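Local coordinates for protein C-C motif chemokine 1 (Homo sapiens, PDB 4OIJ) that acts as a secreted CC chemokine that binds the receptor CCR8 and attracts monocytes but not neutrophils, at residues A[10-15]-A[29-34]; A[24-29]-A[41-46]; A[36-41]-A[53-58]. All blocks are in the same frame, centred on the assembly; numbering follows the deposited sequence. Where two conformers were deposited one is given.

Contact 1: residues A[10-15]-A[29-34]. With SO4 (sulfate ion), chain I; SO4 (sulfate ion), chain G; SO4 (sulfate ion), chain E; SO4 (sulfate ion), chain H.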
# COMPACT_ATOMS: atom_id res chain seq x y z
N ARG A 10 4.29 1.20 -1.54
CA ARG A 10 3.88 1.54 -0.17
C ARG A 10 4.79 2.63 0.33
O ARG A 10 6.00 2.40 0.50
CB ARG A 10 3.92 0.32 0.78
CG ARG A 10 2.76 -0.62 0.52
CD ARG A 10 2.70 -1.73 1.56
NE ARG A 10 1.80 -2.80 1.13
CZ ARG A 10 2.12 -3.74 0.25
NH1 ARG A 10 1.23 -4.67 -0.08
NH2 ARG A 10 3.32 -3.76 -0.30
N CYS A 11 4.24 3.83 0.54
CA CYS A 11 5.08 4.96 0.94
C CYS A 11 4.65 5.56 2.26
O CYS A 11 3.46 5.53 2.59
CB CYS A 11 5.12 6.02 -0.15
SG CYS A 11 5.52 5.36 -1.79
N CYS A 12 5.61 6.08 3.00
CA CYS A 12 5.35 6.70 4.29
C CYS A 12 5.74 8.12 4.17
O CYS A 12 6.95 8.40 4.14
CB CYS A 12 6.17 6.01 5.38
SG CYS A 12 5.47 4.45 5.93
N PHE A 13 4.76 9.02 4.00
CA PHE A 13 5.09 10.46 3.91
C PHE A 13 4.80 11.18 5.26
O PHE A 13 5.11 12.35 5.40
CB PHE A 13 4.38 11.11 2.73
CG PHE A 13 4.74 10.48 1.39
CD1 PHE A 13 6.03 10.58 0.87
CD2 PHE A 13 3.78 9.85 0.62
CE1 PHE A 13 6.35 10.03 -0.36
CE2 PHE A 13 4.10 9.31 -0.61
CZ PHE A 13 5.38 9.40 -1.10
N SER A 14 4.20 10.47 6.24
CA SER A 14 3.91 11.01 7.57
C SER A 14 4.31 9.92 8.55
O SER A 14 4.07 8.75 8.25
CB SER A 14 2.43 11.33 7.72
OG SER A 14 2.08 11.54 9.08
N PHE A 15 4.93 10.29 9.69
CA PHE A 15 5.41 9.28 10.65
C PHE A 15 4.87 9.43 12.07
O PHE A 15 4.53 10.55 12.51
CB PHE A 15 6.96 9.25 10.73
CG PHE A 15 7.67 9.11 9.41
CD1 PHE A 15 7.82 7.87 8.81
CD2 PHE A 15 8.23 10.22 8.78
CE1 PHE A 15 8.49 7.74 7.59
CE2 PHE A 15 8.90 10.09 7.56
CZ PHE A 15 9.02 8.86 6.97
N ARG A 29 7.07 -4.06 7.59
CA ARG A 29 7.29 -4.07 6.14
C ARG A 29 8.20 -2.90 5.82
O ARG A 29 8.11 -1.86 6.50
CB ARG A 29 5.97 -3.86 5.37
CG ARG A 29 5.02 -5.06 5.31
CD ARG A 29 3.96 -4.87 4.23
NE ARG A 29 2.80 -5.75 4.43
CZ ARG A 29 2.68 -6.98 3.94
NH1 ARG A 29 3.66 -7.51 3.22
NH2 ARG A 29 1.59 -7.70 4.19
N ASN A 30 9.03 -3.02 4.80
CA ASN A 30 9.84 -1.90 4.38
C ASN A 30 8.97 -1.10 3.41
O ASN A 30 8.06 -1.67 2.80
CB ASN A 30 11.09 -2.38 3.66
CG ASN A 30 12.12 -2.88 4.61
OD1 ASN A 30 12.70 -2.14 5.41
ND2 ASN A 30 12.35 -4.17 4.56
N THR A 31 9.23 0.21 3.28
CA THR A 31 8.53 1.03 2.29
C THR A 31 9.13 0.63 0.92
O THR A 31 10.28 0.17 0.87
CB THR A 31 8.83 2.52 2.51
OG1 THR A 31 10.23 2.66 2.53
CG2 THR A 31 8.26 3.05 3.81
N SER A 32 8.42 0.84 -0.18
CA SER A 32 8.95 0.53 -1.52
C SER A 32 10.17 1.42 -1.80
O SER A 32 10.17 2.60 -1.42
CB SER A 32 7.88 0.74 -2.57
OG SER A 32 6.71 0.02 -2.22
N SER A 33 11.22 0.83 -2.42
CA SER A 33 12.50 1.49 -2.70
C SER A 33 12.44 2.79 -3.48
O SER A 33 13.30 3.63 -3.26
CB SER A 33 13.47 0.52 -3.36
OG SER A 33 13.93 -0.45 -2.42
N ILE A 34 11.44 2.96 -4.38
CA ILE A 34 11.28 4.20 -5.17
C ILE A 34 10.97 5.43 -4.28
O ILE A 34 11.35 6.55 -4.63
CB ILE A 34 10.23 4.01 -6.30
CG1 ILE A 34 10.23 5.20 -7.29
CG2 ILE A 34 8.80 3.71 -5.72
CD1 ILE A 34 9.94 4.88 -8.73
S SO4 I . 10.48 -5.84 2.34
O1 SO4 I . 11.94 -5.64 2.44
O2 SO4 I . 9.92 -4.86 1.38
O3 SO4 I . 10.24 -7.20 1.85
O4 SO4 I . 9.83 -5.69 3.65
S SO4 G . 3.03 -7.81 -0.60
O1 SO4 G . 2.68 -6.92 -1.72
O2 SO4 G . 4.07 -8.76 -1.04
O3 SO4 G . 3.56 -7.01 0.52
O4 SO4 G . 1.83 -8.53 -0.15
S SO4 E . 9.91 -2.61 -3.90
O1 SO4 E . 10.63 -1.34 -3.92
O2 SO4 E . 10.27 -3.38 -5.12
O3 SO4 E . 10.29 -3.37 -2.71
O4 SO4 E . 8.44 -2.35 -3.89
S SO4 H . -1.78 -3.52 1.19
O1 SO4 H . -3.07 -2.88 0.82
O2 SO4 H . -0.73 -2.66 0.77
O3 SO4 H . -1.64 -3.68 2.68
O4 SO4 H . -1.69 -4.81 0.49
O HOH W 1 6.28 -2.81 0.57
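Arg10, the residue just before the Cys11-Cys12 motif, is held to segment 29-34 at its backbone while its side chain runs out to a cluster of sulfate ions. Its N-H donates to Ser32 OG (2.8 Å), and its carbonyl O accepts from Ser32 N at 3.0 Å, so one serine grips both polar ends of the residue. Arg10 CB lies 4.1 Å from Ser32 OG; CG leaves anti to the carbonyl carbon, and the chain stays extended to NE. CD and NE run beside one sulfate, whose O2 accepts a hydrogen bond from Arg10 NE at 2.6 Å, bent to 130°. At the tip NH1 bonds to O4 of that ion and to O1 of a second sulfate, while NH2 reaches the carbonyl O of Asn30 through a water. Arg29 CD approaches the group obliquely, 4.3 Å from Arg10 NE. Farther along, Thr31 CG2 packs on Cys12 SG, which is disulfide-bonded to Cys51. With the NE atoms of Arg10 and Arg29 4.5 Å apart, their positive charges should repel; the sulfates, probably from the crystallisation liquor, presumably offset this, the second also making a salt bridge with Arg29 NH1, and such a basic patch would attract anions.

Contact 2: residues A[24-29]-A[41-46]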
# COMPACT_ATOMS: atom_id res chain seq x y z
N ALA A 24 1.93 -4.14 20.79
CA ALA A 24 0.85 -3.70 19.90
C ALA A 24 1.10 -4.05 18.43
O ALA A 24 0.16 -3.99 17.63
CB ALA A 24 0.64 -2.20 20.04
N ILE A 25 2.36 -4.37 18.06
CA ILE A 25 2.81 -4.61 16.67
C ILE A 25 2.90 -6.10 16.37
O ILE A 25 3.46 -6.85 17.17
CB ILE A 25 4.17 -3.91 16.40
CG1 ILE A 25 4.19 -2.42 16.85
CG2 ILE A 25 4.59 -4.04 14.93
CD1 ILE A 25 5.59 -1.80 17.14
N LEU A 26 2.44 -6.50 15.17
CA LEU A 26 2.51 -7.88 14.70
C LEU A 26 3.82 -8.14 13.98
O LEU A 26 4.48 -9.14 14.26
CB LEU A 26 1.36 -8.18 13.72
CG LEU A 26 -0.04 -8.32 14.28
CD1 LEU A 26 -1.04 -8.33 13.15
CD2 LEU A 26 -0.20 -9.61 15.07
N CYS A 27 4.20 -7.23 13.05
CA CYS A 27 5.34 -7.37 12.15
C CYS A 27 5.63 -6.04 11.45
O CYS A 27 4.86 -5.09 11.58
CB CYS A 27 5.03 -8.47 11.12
SG CYS A 27 3.46 -8.26 10.23
N TYR A 28 6.73 -5.98 10.68
CA TYR A 28 7.07 -4.79 9.92
C TYR A 28 7.31 -5.08 8.42
O TYR A 28 7.72 -6.18 8.06
CB TYR A 28 8.29 -4.05 10.53
CG TYR A 28 9.62 -4.69 10.21
CD1 TYR A 28 10.34 -4.30 9.07
CD2 TYR A 28 10.14 -5.71 10.99
CE1 TYR A 28 11.56 -4.89 8.76
CE2 TYR A 28 11.37 -6.29 10.70
CZ TYR A 28 12.08 -5.88 9.58
OH TYR A 28 13.28 -6.48 9.26
N ARG A 29 7.07 -4.06 7.59
CA ARG A 29 7.29 -4.07 6.14
C ARG A 29 8.20 -2.90 5.82
O ARG A 29 8.11 -1.86 6.50
CB ARG A 29 5.97 -3.86 5.37
CG ARG A 29 5.02 -5.06 5.31
CD ARG A 29 3.96 -4.87 4.23
NE ARG A 29 2.80 -5.75 4.43
CZ ARG A 29 2.68 -6.98 3.94
NH1 ARG A 29 3.66 -7.51 3.22
NH2 ARG A 29 1.59 -7.70 4.19
N ILE A 41 7.20 0.40 8.00
CA ILE A 41 5.79 0.24 8.32
C ILE A 41 5.65 -0.84 9.42
O ILE A 41 6.18 -1.95 9.26
CB ILE A 41 4.95 -0.13 7.07
CG1 ILE A 41 5.17 0.88 5.92
CG2 ILE A 41 3.45 -0.32 7.41
CD1 ILE A 41 4.95 0.18 4.48
N PHE A 42 4.95 -0.53 10.51
CA PHE A 42 4.64 -1.53 11.51
C PHE A 42 3.19 -1.94 11.28
O PHE A 42 2.31 -1.07 11.17
CB PHE A 42 4.78 -0.97 12.93
CG PHE A 42 6.19 -0.66 13.36
CD1 PHE A 42 7.15 -1.68 13.43
CD2 PHE A 42 6.54 0.61 13.81
CE1 PHE A 42 8.44 -1.41 13.90
CE2 PHE A 42 7.82 0.87 14.29
CZ PHE A 42 8.77 -0.14 14.32
N LYS A 43 2.93 -3.25 11.23
CA LYS A 43 1.57 -3.77 11.11
C LYS A 43 1.07 -3.92 12.52
O LYS A 43 1.75 -4.54 13.33
CB LYS A 43 1.55 -5.13 10.39
CG LYS A 43 0.13 -5.67 10.15
CD LYS A 43 0.08 -7.10 9.61
CE LYS A 43 -1.28 -7.41 9.05
NZ LYS A 43 -2.34 -7.39 10.10
N LEU A 44 -0.05 -3.29 12.83
CA LEU A 44 -0.61 -3.35 14.18
C LEU A 44 -1.76 -4.39 14.20
O LEU A 44 -2.00 -5.08 13.21
CB LEU A 44 -1.09 -1.95 14.65
CG LEU A 44 -0.06 -0.79 14.62
CD1 LEU A 44 -0.72 0.55 14.87
CD2 LEU A 44 1.05 -0.98 15.63
N LYS A 45 -2.43 -4.52 15.34
CA LYS A 45 -3.53 -5.49 15.49
C LYS A 45 -4.75 -5.08 14.65
O LYS A 45 -4.84 -3.93 14.18
CB LYS A 45 -3.87 -5.70 16.96
CG LYS A 45 -2.65 -5.98 17.85
CD LYS A 45 -1.90 -7.28 17.50
CE LYS A 45 -0.51 -7.34 18.10
NZ LYS A 45 -0.53 -7.81 19.52
N ARG A 46 -5.65 -6.05 14.39
CA ARG A 46 -6.88 -5.89 13.60
C ARG A 46 -6.68 -5.07 12.30
O ARG A 46 -7.44 -4.13 12.02
CB ARG A 46 -8.03 -5.38 14.50
CG ARG A 46 -8.79 -6.49 15.24
CD ARG A 46 -8.07 -7.07 16.44
NE ARG A 46 -8.96 -7.94 17.22
CZ ARG A 46 -8.57 -8.77 18.17
NH1 ARG A 46 -7.28 -8.89 18.48
NH2 ARG A 46 -9.45 -9.51 18.83
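On the side of the sheet that faces the C-terminal helix, Ile25, Tyr28 and Phe42 form the close-packed half of this contact. Ile25 leaves the backbone with CG1 anti to the carbonyl carbon, which carries CD1 over one face of the Phe42 ring, 4.0 Å from its centroid and 13° off the normal, a CH-pi contact. Ile25 CG2 sits against Phe42 CB, while Ile25 CG1 meets Leu44 CD2 at 3.7 Å. Tyr28 adds its CB at Phe42 CD1, but its ring turns away from strand 41-44 to meet that of His68. Val59 and His62 of helix 57-64 also touch the Phe42 side chain.

The backbone beneath is the first hairpin of the three-stranded antiparallel chemokine sheet, with its strand directions 154° apart. Arg29 and Ile41 form a hydrogen-bonded pair in which each N-H meets the other's carbonyl, Ile41 N reaching Arg29 O at 2.9 Å nearly along the C=O axis. Further on, Lys43 N binds Cys27 O (2.7 Å) and Lys43 O accepts from Leu26 N instead of from Cys27, a classic beta bulge in which Leu26 and Cys27 together face Lys43.

The other face is looser and more polar. Lys43, its CG anti to the backbone N (chi1 -176°), runs extended past Cys27, laying CD 3.6 Å from Cys27 SG, before bending at the last torsion; Cys27 is disulfide-bonded to Cys69, so the lysine chain lies alongside a cross-link. Toward the strand ends Leu26, an exposed residue, rests CD2 on the aliphatic CD of Lys45, whose ammonium turns back to the carbonyl of Arg23. There the pairing frays: Lys45 N makes a weak, long bond of 3.5 Å to Ala24 O, and the buried carbonyl O of Leu44 has no polar partner.

Contact 3: residues A[36-41]-A[53-58]. With SO4 (sulfate ion), chain L; SO4 (sulfate ion), chain K; SO4 (sulfate ion), chain F.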
# COMPACT_ATOMS: atom_id res chain seq x y z
N SER A 36 11.54 5.22 -0.68
CA SER A 36 12.10 4.76 0.60
C SER A 36 11.95 5.71 1.80
O SER A 36 11.29 5.35 2.78
CB SER A 36 13.52 4.24 0.45
OG SER A 36 13.50 2.82 0.50
N ASN A 37 12.55 6.92 1.70
CA ASN A 37 12.50 7.98 2.69
C ASN A 37 12.75 7.61 4.15
O ASN A 37 12.32 8.34 5.06
CB ASN A 37 11.32 8.94 2.42
CG ASN A 37 10.04 8.85 3.25
OD1 ASN A 37 9.30 9.85 3.31
ND2 ASN A 37 9.73 7.70 3.90
N GLU A 38 13.52 6.53 4.39
CA GLU A 38 13.93 6.04 5.72
C GLU A 38 12.79 5.63 6.65
O GLU A 38 12.96 5.58 7.86
CB GLU A 38 14.88 7.04 6.43
CG GLU A 38 16.34 6.62 6.42
CD GLU A 38 16.76 5.57 7.43
OE1 GLU A 38 15.91 5.13 8.24
OE2 GLU A 38 17.96 5.21 7.44
N GLY A 39 11.64 5.34 6.06
CA GLY A 39 10.46 4.91 6.79
C GLY A 39 10.37 3.41 6.89
O GLY A 39 10.93 2.70 6.05
N LEU A 40 9.65 2.95 7.91
CA LEU A 40 9.37 1.55 8.22
C LEU A 40 7.86 1.46 8.46
O LEU A 40 7.30 2.35 9.12
CB LEU A 40 10.06 1.24 9.58
CG LEU A 40 10.74 -0.10 9.75
CD1 LEU A 40 12.17 -0.03 9.25
CD2 LEU A 40 10.78 -0.50 11.20
N ILE A 41 7.20 0.40 8.00
CA ILE A 41 5.79 0.24 8.32
C ILE A 41 5.65 -0.84 9.42
O ILE A 41 6.18 -1.95 9.26
CB ILE A 41 4.95 -0.13 7.07
CG1 ILE A 41 5.17 0.88 5.92
CG2 ILE A 41 3.45 -0.32 7.41
CD1 ILE A 41 4.95 0.18 4.48
N LEU A 53 9.67 6.38 11.29
CA LEU A 53 10.96 6.77 10.70
C LEU A 53 12.09 5.98 11.36
O LEU A 53 12.30 6.10 12.57
CB LEU A 53 11.12 8.31 10.85
CG LEU A 53 12.43 8.98 10.44
CD1 LEU A 53 12.60 9.03 8.95
CD2 LEU A 53 12.44 10.35 10.95
N ASP A 54 12.79 5.17 10.57
CA ASP A 54 13.86 4.27 11.01
C ASP A 54 15.16 4.92 11.57
O ASP A 54 16.03 4.20 12.05
CB ASP A 54 14.12 3.17 9.95
CG ASP A 54 15.10 2.07 10.34
OD1 ASP A 54 15.03 1.58 11.50
OD2 ASP A 54 15.93 1.70 9.49
N THR A 55 15.26 6.25 11.57
CA THR A 55 16.44 6.92 12.17
C THR A 55 16.18 7.19 13.64
O THR A 55 17.12 7.42 14.39
CB THR A 55 16.88 8.15 11.37
OG1 THR A 55 15.74 8.93 11.02
CG2 THR A 55 17.62 7.78 10.10
N VAL A 56 14.90 7.12 14.06
CA VAL A 56 14.45 7.34 15.44
C VAL A 56 14.73 6.06 16.25
O VAL A 56 14.37 4.97 15.82
CB VAL A 56 12.95 7.75 15.48
CG1 VAL A 56 12.51 8.09 16.90
CG2 VAL A 56 12.66 8.91 14.54
N GLY A 57 15.40 6.23 17.39
CA GLY A 57 15.84 5.18 18.32
C GLY A 57 14.91 4.01 18.57
O GLY A 57 15.30 2.87 18.31
N TRP A 58 13.68 4.27 19.08
CA TRP A 58 12.69 3.24 19.43
C TRP A 58 12.26 2.34 18.28
O TRP A 58 12.04 1.14 18.48
CB TRP A 58 11.47 3.84 20.15
CG TRP A 58 10.60 4.76 19.32
CD1 TRP A 58 10.64 6.12 19.28
CD2 TRP A 58 9.48 4.37 18.49
NE1 TRP A 58 9.67 6.61 18.43
CE2 TRP A 58 8.93 5.55 17.95
CE3 TRP A 58 8.87 3.13 18.18
CZ2 TRP A 58 7.79 5.54 17.12
CZ3 TRP A 58 7.76 3.11 17.35
CH2 TRP A 58 7.24 4.31 16.81
S SO4 L . 15.92 3.90 3.38
O1 SO4 L . 16.89 3.87 4.49
O2 SO4 L . 15.69 5.29 2.94
O3 SO4 L . 16.46 3.12 2.26
O4 SO4 L . 14.66 3.28 3.82
S SO4 K . 17.02 8.94 18.44
O1 SO4 K . 17.83 10.13 18.76
O2 SO4 K . 17.76 8.08 17.50
O3 SO4 K . 16.73 8.20 19.67
O4 SO4 K . 15.76 9.37 17.84
S SO4 F . 13.80 6.77 21.92
O1 SO4 F . 14.80 5.81 22.39
O2 SO4 F . 13.85 6.85 20.45
O3 SO4 F . 12.44 6.37 22.38
O4 SO4 F . 14.10 8.10 22.51
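A single backbone hydrogen bond joins the two segments: Asp54 N donates to Glu38 O at 2.7 Å, nearly along the carbonyl axis. Beside it Gly39 and Leu53 form an antiparallel, non-hydrogen-bonded pair. Within segment 36-41, Gly39 N returns to Ser36 O across a type I' turn; the Asn37 side chain adds a bond from ND2 to the same oxygen, from above the carbonyl plane, while also reaching Cys12 O. A type I turn from Leu53 to Val56 leads to the helix, with Val56 at the N-cap position.

The van der Waals contacts are few. Leu53 CD1 lies 3.9 Å from Glu38 CB, and Leu40 CD1 comes up to Asp54 CG at 3.8 Å. Thr55, whose CG2 is anti to its carbonyl carbon, brings that methyl 3.6 Å from Glu38 CD.

The two carboxylates should repel. Glu38 bends at chi2 (-78°), which brings OE1 to 3.2 Å from Asp54 CB and 3.7 Å from Asp54 OD2, the two carboxylate planes 31° apart. Such neighbouring negative groups could raise each other's proton affinity.

Sulfates, probably from the crystallisation liquor, accept from Gly57 N and Trp58 N in the first turn of helix 57-64. Leu40 and Asp54 also touch that helix, at Arg63 among others, so the contact sits where strand 39-44 meets the end of strand 49-53 and the chain turns into the helix across the sheet.

From the N terminus, the chain passes through the CC motif and, after the long loop that follows it, strand 25-30 returns so that contact 1 closes that loop, tying segment 10-15 to the end of the strand. Contact 2 then closes the hairpin between strands 25-30 and 39-44; it crosses contact 1, sharing Arg29, and Ile41 packs on Cys12 and Arg10. Contact 3 opens only after contact 1 has closed, crosses contact 2 and shares Ile41, closing the second hairpin, strands 39-44 and 49-53, just before helix 57-64. Phe42 touching Trp58 and Phe15 packing on Asn37 and Leu53 link sheet, helix and N-terminal segment.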